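Local coordinates for protein salmonella typhimurium DB7155 bacteriophage DET7 tailspike (Bacteriophage, PDB 2V5I) that binds the O-antigen of its Salmonella host and hydrolyses it, acting as the trimeric receptor-binding tailspike of the phage, at residues 96-101 with 150-155; 501-506 with 511-516; 544-547 with 551-554. All blocks are in the same frame, centred on the assembly; numbering follows the deposited sequence. Where two conformers were deposited one is given.

The three contacts follow one another along the chain and sample two ways of fastening polypeptide to polypeptide in a trimeric beta-helical spike. Contact 1 belongs to the solenoid part and ties a long excursion back on itself through a glutamine side chain. Contacts 2 and 3 are antiparallel hairpins beyond the last solenoid strands, on the other side of the chain's centre, with centres about 75 Å (contact 2) and 86 Å (contact 3) from that of contact 1. The two hairpins are neighbours, centres about 23 Å apart, yet do not touch. Contact 2 meets both other subunits; contact 3 lies about 11 Å from a bound sodium ion, measured from the Ile545 side chain.

Contact 1: residues 96-101 with 150-155; sequences TPWVIF and KDQHIA
The carboxamide of Gln152 is set edge-on to the backbone of Trp98, while its OE1 also sits at the edge of the indole, near the ring plane and 3.7 Å from CD1 of Trp98; the two flat groups are turned 44° apart. The site lies beside the beta-helix of the tailspike, in an excursion that leaves the coils after strand 85-92 and returns at strand 156-161. Gln152, just before the return, reads Trp98 as a neighbouring strand would, accepting from its N-H and donating to its C=O. Its extended chain, CG beside the backbone N (chi1 -67°), carries the amide across to that edge, and two bonds leave it little freedom to flip or rotate. The other edge of strand 98-99 is taken by strand 121-122, so the amide occupies the remaining edge of this small antiparallel pair at one residue, in place of a third strand. In the first bond Trp98 N reaches a lone pair of Gln152 OE1 at 2.9 Å; in the second, straighter at 172°, Gln152 NE2 meets a lone pair of Trp98 O, also at 2.9 Å, with Trp98 O lying in the plane of the Gln152 carboxamide.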
# COMPACT_ATOMS: atom_id res chain seq x y z
N THR A 96 23.49 -2.54 -35.45
CA THR A 96 22.94 -1.36 -34.79
C THR A 96 21.67 -1.01 -35.62
O THR A 96 21.79 -0.60 -36.78
CB THR A 96 23.93 -0.18 -34.81
OG1 THR A 96 25.08 -0.49 -34.00
CG2 THR A 96 23.32 1.07 -34.29
N PRO A 97 20.49 -1.27 -35.08
CA PRO A 97 19.27 -1.15 -35.86
C PRO A 97 18.80 0.31 -36.03
O PRO A 97 19.21 1.20 -35.28
CB PRO A 97 18.25 -1.92 -34.99
CG PRO A 97 18.77 -1.78 -33.66
CD PRO A 97 20.22 -1.69 -33.70
N TRP A 98 17.90 0.57 -37.00
CA TRP A 98 17.18 1.82 -37.10
C TRP A 98 16.06 1.79 -36.04
O TRP A 98 15.28 0.85 -35.97
CB TRP A 98 16.53 1.99 -38.44
CG TRP A 98 17.54 2.17 -39.55
CD1 TRP A 98 18.02 1.21 -40.35
CD2 TRP A 98 18.17 3.39 -39.92
NE1 TRP A 98 18.96 1.76 -41.25
CE2 TRP A 98 19.07 3.09 -40.99
CE3 TRP A 98 18.10 4.69 -39.46
CZ2 TRP A 98 19.85 4.05 -41.59
CZ3 TRP A 98 18.92 5.67 -40.08
CH2 TRP A 98 19.77 5.33 -41.12
N VAL A 99 15.98 2.86 -35.26
CA VAL A 99 14.95 2.95 -34.22
C VAL A 99 14.20 4.27 -34.28
O VAL A 99 14.72 5.26 -34.78
CB VAL A 99 15.58 2.79 -32.81
CG1 VAL A 99 16.19 1.46 -32.68
CG2 VAL A 99 16.51 3.91 -32.45
N ILE A 100 12.95 4.26 -33.78
CA ILE A 100 12.23 5.48 -33.49
C ILE A 100 12.30 5.83 -31.99
O ILE A 100 12.71 4.99 -31.17
CB ILE A 100 10.75 5.44 -33.96
CG1 ILE A 100 10.01 4.30 -33.28
CG2 ILE A 100 10.68 5.37 -35.47
CD1 ILE A 100 8.50 4.38 -33.36
N PHE A 101 12.07 7.11 -31.71
CA PHE A 101 12.22 7.68 -30.39
C PHE A 101 11.12 8.71 -30.14
O PHE A 101 11.35 9.93 -30.19
CB PHE A 101 13.62 8.30 -30.24
CG PHE A 101 14.04 8.55 -28.84
CD1 PHE A 101 14.59 7.54 -28.07
CD2 PHE A 101 13.88 9.79 -28.26
CE1 PHE A 101 15.03 7.78 -26.76
CE2 PHE A 101 14.31 10.03 -26.93
CZ PHE A 101 14.88 9.02 -26.21
N LYS A 150 11.09 -1.38 -41.92
CA LYS A 150 9.92 -2.17 -41.51
C LYS A 150 10.18 -3.67 -41.40
O LYS A 150 9.54 -4.36 -40.60
CB LYS A 150 8.74 -1.82 -42.49
CG LYS A 150 8.37 -0.35 -42.40
CD LYS A 150 7.03 0.07 -43.12
CE LYS A 150 7.22 0.21 -44.59
NZ LYS A 150 5.98 0.72 -45.26
N ASP A 151 11.15 -4.20 -42.13
CA ASP A 151 11.45 -5.63 -42.14
C ASP A 151 12.49 -6.04 -41.06
O ASP A 151 12.76 -7.23 -40.86
CB ASP A 151 11.99 -6.05 -43.51
CG ASP A 151 10.93 -6.04 -44.59
OD1 ASP A 151 9.72 -5.92 -44.29
OD2 ASP A 151 11.33 -6.18 -45.77
N GLN A 152 13.06 -5.08 -40.35
CA GLN A 152 14.10 -5.38 -39.32
C GLN A 152 13.58 -6.28 -38.26
O GLN A 152 12.42 -6.18 -37.87
CB GLN A 152 14.49 -4.09 -38.58
CG GLN A 152 15.19 -3.11 -39.38
CD GLN A 152 15.66 -1.97 -38.47
OE1 GLN A 152 16.86 -1.67 -38.43
NE2 GLN A 152 14.73 -1.38 -37.71
N HIS A 153 14.46 -7.10 -37.68
CA HIS A 153 14.09 -7.88 -36.52
C HIS A 153 15.32 -8.22 -35.69
O HIS A 153 15.68 -9.38 -35.51
CB HIS A 153 13.30 -9.15 -36.91
CG HIS A 153 14.00 -10.02 -37.89
ND1 HIS A 153 13.84 -9.88 -39.26
CD2 HIS A 153 14.86 -11.06 -37.72
CE1 HIS A 153 14.57 -10.78 -39.88
NE2 HIS A 153 15.22 -11.49 -38.98
N ILE A 154 16.00 -7.18 -35.22
CA ILE A 154 17.27 -7.32 -34.48
C ILE A 154 17.06 -7.55 -32.97
O ILE A 154 16.45 -6.72 -32.26
CB ILE A 154 18.19 -6.09 -34.68
CG1 ILE A 154 18.52 -5.92 -36.16
CG2 ILE A 154 19.46 -6.24 -33.89
CD1 ILE A 154 19.16 -7.14 -36.80
N ALA A 155 17.60 -8.67 -32.49
CA ALA A 155 17.74 -8.89 -31.05
C ALA A 155 18.81 -9.90 -30.84
O ALA A 155 18.96 -10.84 -31.67
CB ALA A 155 16.47 -9.36 -30.44

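Contact 2: residues 501-506 with 511-516; sequences SLKVNR and TTEIPI
This is a beta hairpin at the edge of the five-stranded antiparallel sheet that follows the solenoid: strand 501-504 turns back through a short connection into strand 512-515, their axes 4.7 Å apart. Lys503 and Glu513 form the hydrogen-bonded pair, each N-H bonded to the other's carbonyl oxygen, and the ladder ends where Asn505 N meets Thr511 O at 3.0 Å in an almost perfectly straight bond. Val504 and Thr512, the non-hydrogen-bonded pair, face the opposite side; there Thr512 CG2 approaches Leu502 CD2 at 4.1 Å. Farther along, Leu502 CB lies 4.0 Å from Pro515 CD.

The carboxylate of Glu513 is the polar focus. Arg506 comes at it side-on with NE and NH2. NE takes the syn lone pair of Glu513 OE2 at 2.8 Å, whereas NH2 meets Glu513 OE1 at 3.2 Å from well above the carboxylate plane, because the two planes are turned 63° apart. A bend in the arginine chain at chi3 (51°) brings NE round to the acid. Water 1 joins Glu513 OE1 to Lys503 NZ, which bends at its last torsion to reach its own strand's Ser501 O at 3.1 Å; water 2 accepts from Arg506 N and lies 2.8 Å from Glu513 OE2, one of several acceptors within its reach. Leu527 N of the second subunit adds a bond to OE1, and Lys503 NZ makes a salt bridge with Asp528 of that subunit. The buried acid is thus met by the arginine, by water and by a neighbouring backbone N-H, which would probably stabilise its ionised form.

Residues 513-515 also pair antiparallel with a strand of the second subunit, so the hairpin's outer edge carries the sheet across the interface, as expected of the intertwined C-terminal region of a trimeric tailspike.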
# COMPACT_ATOMS: atom_id res chain seq x y z
N SER A 501 -37.06 27.82 -1.43
CA SER A 501 -36.20 27.73 -0.25
C SER A 501 -36.96 28.02 1.05
O SER A 501 -37.52 29.13 1.20
CB SER A 501 -35.11 28.82 -0.46
OG SER A 501 -34.37 29.05 0.72
N LEU A 502 -36.95 27.07 1.98
CA LEU A 502 -37.43 27.23 3.37
C LEU A 502 -36.23 27.58 4.26
O LEU A 502 -35.19 26.94 4.16
CB LEU A 502 -38.04 25.93 3.82
CG LEU A 502 -38.66 26.08 5.21
CD1 LEU A 502 -39.89 25.30 5.33
CD2 LEU A 502 -37.65 25.73 6.26
N LYS A 503 -36.34 28.69 5.01
CA LYS A 503 -35.19 29.28 5.73
C LYS A 503 -35.48 29.47 7.20
O LYS A 503 -36.53 29.99 7.57
CB LYS A 503 -34.86 30.69 5.14
CG LYS A 503 -34.87 30.78 3.59
CD LYS A 503 -34.61 32.19 3.02
CE LYS A 503 -34.88 32.29 1.48
NZ LYS A 503 -36.33 32.01 1.10
N VAL A 504 -34.52 29.10 8.03
CA VAL A 504 -34.61 29.21 9.48
C VAL A 504 -33.48 30.15 9.98
O VAL A 504 -32.31 29.90 9.76
CB VAL A 504 -34.45 27.80 10.13
CG1 VAL A 504 -34.44 27.90 11.64
CG2 VAL A 504 -35.58 26.84 9.67
N ASN A 505 -33.90 31.22 10.67
CA ASN A 505 -33.05 32.21 11.36
C ASN A 505 -32.31 33.20 10.42
O ASN A 505 -31.33 33.80 10.82
CB ASN A 505 -32.04 31.57 12.32
CG ASN A 505 -31.53 32.56 13.34
OD1 ASN A 505 -32.35 33.34 13.88
ND2 ASN A 505 -30.22 32.52 13.66
N ARG A 506 -32.78 33.37 9.20
CA ARG A 506 -32.14 34.39 8.34
C ARG A 506 -32.33 35.77 8.99
O ARG A 506 -33.39 36.07 9.59
CB ARG A 506 -32.79 34.41 6.97
CG ARG A 506 -31.93 35.18 5.93
CD ARG A 506 -32.59 35.40 4.59
NE ARG A 506 -33.89 35.97 4.79
CZ ARG A 506 -34.10 37.26 5.01
NH1 ARG A 506 -33.12 38.15 4.89
NH2 ARG A 506 -35.32 37.68 5.26
N THR A 511 -37.01 33.26 13.08
CA THR A 511 -38.24 32.83 12.43
C THR A 511 -37.97 31.88 11.24
O THR A 511 -36.84 31.61 10.85
CB THR A 511 -39.14 34.05 12.09
OG1 THR A 511 -40.49 33.59 11.85
CG2 THR A 511 -38.63 34.83 10.90
N THR A 512 -39.05 31.41 10.63
CA THR A 512 -39.02 30.49 9.52
C THR A 512 -39.68 31.20 8.35
O THR A 512 -40.78 31.73 8.52
CB THR A 512 -39.85 29.26 9.84
OG1 THR A 512 -39.45 28.74 11.14
CG2 THR A 512 -39.62 28.21 8.79
N GLU A 513 -38.97 31.27 7.22
CA GLU A 513 -39.56 31.77 6.01
C GLU A 513 -39.99 30.58 5.18
O GLU A 513 -39.17 29.76 4.79
CB GLU A 513 -38.54 32.62 5.24
CG GLU A 513 -38.25 33.94 5.87
CD GLU A 513 -36.98 34.55 5.33
OE1 GLU A 513 -37.08 35.23 4.31
OE2 GLU A 513 -35.87 34.27 5.88
N ILE A 514 -41.30 30.54 4.92
CA ILE A 514 -41.97 29.34 4.36
C ILE A 514 -42.47 29.66 2.94
O ILE A 514 -43.20 30.60 2.79
CB ILE A 514 -43.20 29.01 5.23
CG1 ILE A 514 -42.73 28.62 6.63
CG2 ILE A 514 -43.97 27.88 4.61
CD1 ILE A 514 -43.85 28.56 7.70
N PRO A 515 -42.03 28.89 1.90
CA PRO A 515 -42.58 29.08 0.55
C PRO A 515 -44.06 28.80 0.53
O PRO A 515 -44.53 27.82 1.12
CB PRO A 515 -41.79 28.04 -0.28
CG PRO A 515 -40.55 27.74 0.51
CD PRO A 515 -40.99 27.86 1.95
N ILE A 516 -44.83 29.68 -0.14
CA ILE A 516 -46.24 29.47 -0.38
C ILE A 516 -46.52 29.68 -1.85
O ILE A 516 -45.70 30.25 -2.57
CB ILE A 516 -47.09 30.43 0.49
CG1 ILE A 516 -46.97 31.87 0.01
CG2 ILE A 516 -46.69 30.28 1.98
CD1 ILE A 516 -47.86 32.85 0.80
O HOH W 1 -37.87 34.36 1.88
O HOH W 2 -35.54 32.84 8.22
O HOH W 3 -35.29 34.41 10.73

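Contact 3: residues 544-547 with 551-554; sequences LIRL and SKTR
Leu544 and Arg554 lie side by side and point the same way, so that Leu544 CD1 sits over one face of the Arg554 guanidinium, above its centre and 4.1 Å from the plane. The leucine arrives there with CG anti to the backbone N (chi1 175°), and CD1 also touches the arginine stem, 4.1 Å from Arg554 CG. The nitrogens of Arg554 are held elsewhere: NH2 bonds Leu521 O and makes a salt bridge with Asp523, and NH1 bonds Tyr535 OH. At the next pair on the same face, Arg546 and Lys552 cross at a slant through their aliphatic stems, Arg546 CG to Lys552 CG at 4.1 Å. Their charged ends go to separate carbonyls, Arg546 NE to Gly550 O and NH1 to Leu527 O, Lys552 NZ to Val526 O and Asp523 O.

These pairs flank the hydrogen-bonded rungs of a beta hairpin, strand 540-546 with strand 552-556, which with strand 531-537 makes a three-stranded antiparallel sheet near the C-terminus. Ile545 and Thr553 exchange two backbone bonds, and Leu547 N donates to Ser551 O at 2.9 Å to close the ladder toward the turn.

On the side of Ile545 and Thr553, Leu547 crosses Thr553 at an angle. Thr553 holds CG2 between its backbone N and carbonyl carbon, with OG1 anti to the N (chi1 -164°); this turns the methyl toward Leu547, 3.8 Å from CD1 and 4.0 Å from CD2. Leu547 also packs on Leu536 of the third subunit, and its CD1 lies 3.8 Å from Ser551 OG, a hydroxyl bonded to Asp549.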
# COMPACT_ATOMS: atom_id res chain seq x y z
N LEU A 544 -54.78 24.72 2.13
CA LEU A 544 -55.30 23.49 1.55
C LEU A 544 -54.87 22.33 2.43
O LEU A 544 -53.69 22.11 2.64
CB LEU A 544 -54.76 23.31 0.13
CG LEU A 544 -55.13 21.99 -0.58
CD1 LEU A 544 -56.63 21.84 -0.74
CD2 LEU A 544 -54.42 21.97 -1.94
N ILE A 545 -55.85 21.62 3.02
CA ILE A 545 -55.59 20.65 4.06
C ILE A 545 -56.22 19.31 3.66
O ILE A 545 -57.38 19.28 3.25
CB ILE A 545 -56.18 21.10 5.40
CG1 ILE A 545 -55.40 22.32 5.89
CG2 ILE A 545 -56.15 19.97 6.44
CD1 ILE A 545 -55.97 23.03 7.03
N ARG A 546 -55.47 18.23 3.82
CA ARG A 546 -56.04 16.91 3.72
C ARG A 546 -56.37 16.43 5.13
O ARG A 546 -55.48 16.33 5.96
CB ARG A 546 -55.14 15.96 3.01
CG ARG A 546 -55.87 14.64 2.66
CD ARG A 546 -55.07 13.67 1.84
NE ARG A 546 -55.90 12.47 1.55
CZ ARG A 546 -55.42 11.26 1.31
NH1 ARG A 546 -54.12 11.02 1.23
NH2 ARG A 546 -56.27 10.25 1.10
N LEU A 547 -57.65 16.21 5.39
CA LEU A 547 -58.20 15.88 6.72
C LEU A 547 -58.01 14.42 7.08
O LEU A 547 -57.73 13.59 6.22
CB LEU A 547 -59.69 16.18 6.70
CG LEU A 547 -60.08 17.65 6.52
CD1 LEU A 547 -61.57 17.84 6.17
CD2 LEU A 547 -59.70 18.50 7.66
N SER A 551 -60.39 13.37 2.89
CA SER A 551 -60.95 14.40 1.99
C SER A 551 -60.12 15.68 2.14
O SER A 551 -59.30 15.79 3.05
CB SER A 551 -62.41 14.66 2.32
OG SER A 551 -62.55 15.33 3.54
N LYS A 552 -60.27 16.61 1.20
CA LYS A 552 -59.52 17.85 1.19
C LYS A 552 -60.45 19.01 1.41
O LYS A 552 -61.63 19.03 0.94
CB LYS A 552 -58.78 17.96 -0.15
CG LYS A 552 -57.74 16.87 -0.29
CD LYS A 552 -56.97 16.92 -1.58
CE LYS A 552 -56.06 15.69 -1.72
NZ LYS A 552 -55.30 15.70 -2.97
N THR A 553 -59.96 20.03 2.11
CA THR A 553 -60.70 21.20 2.37
C THR A 553 -59.80 22.43 2.27
O THR A 553 -58.57 22.31 2.36
CB THR A 553 -61.41 21.09 3.74
OG1 THR A 553 -62.43 22.08 3.85
CG2 THR A 553 -60.44 21.26 4.92
N ARG A 554 -60.42 23.61 2.10
CA ARG A 554 -59.75 24.88 1.99
C ARG A 554 -60.25 25.80 3.09
O ARG A 554 -61.48 25.97 3.28
CB ARG A 554 -60.03 25.53 0.63
CG ARG A 554 -59.47 24.73 -0.53
CD ARG A 554 -60.04 25.15 -1.90
NE ARG A 554 -59.57 24.23 -2.93
CZ ARG A 554 -58.39 24.30 -3.54
NH1 ARG A 554 -57.53 25.29 -3.28
NH2 ARG A 554 -58.07 23.37 -4.45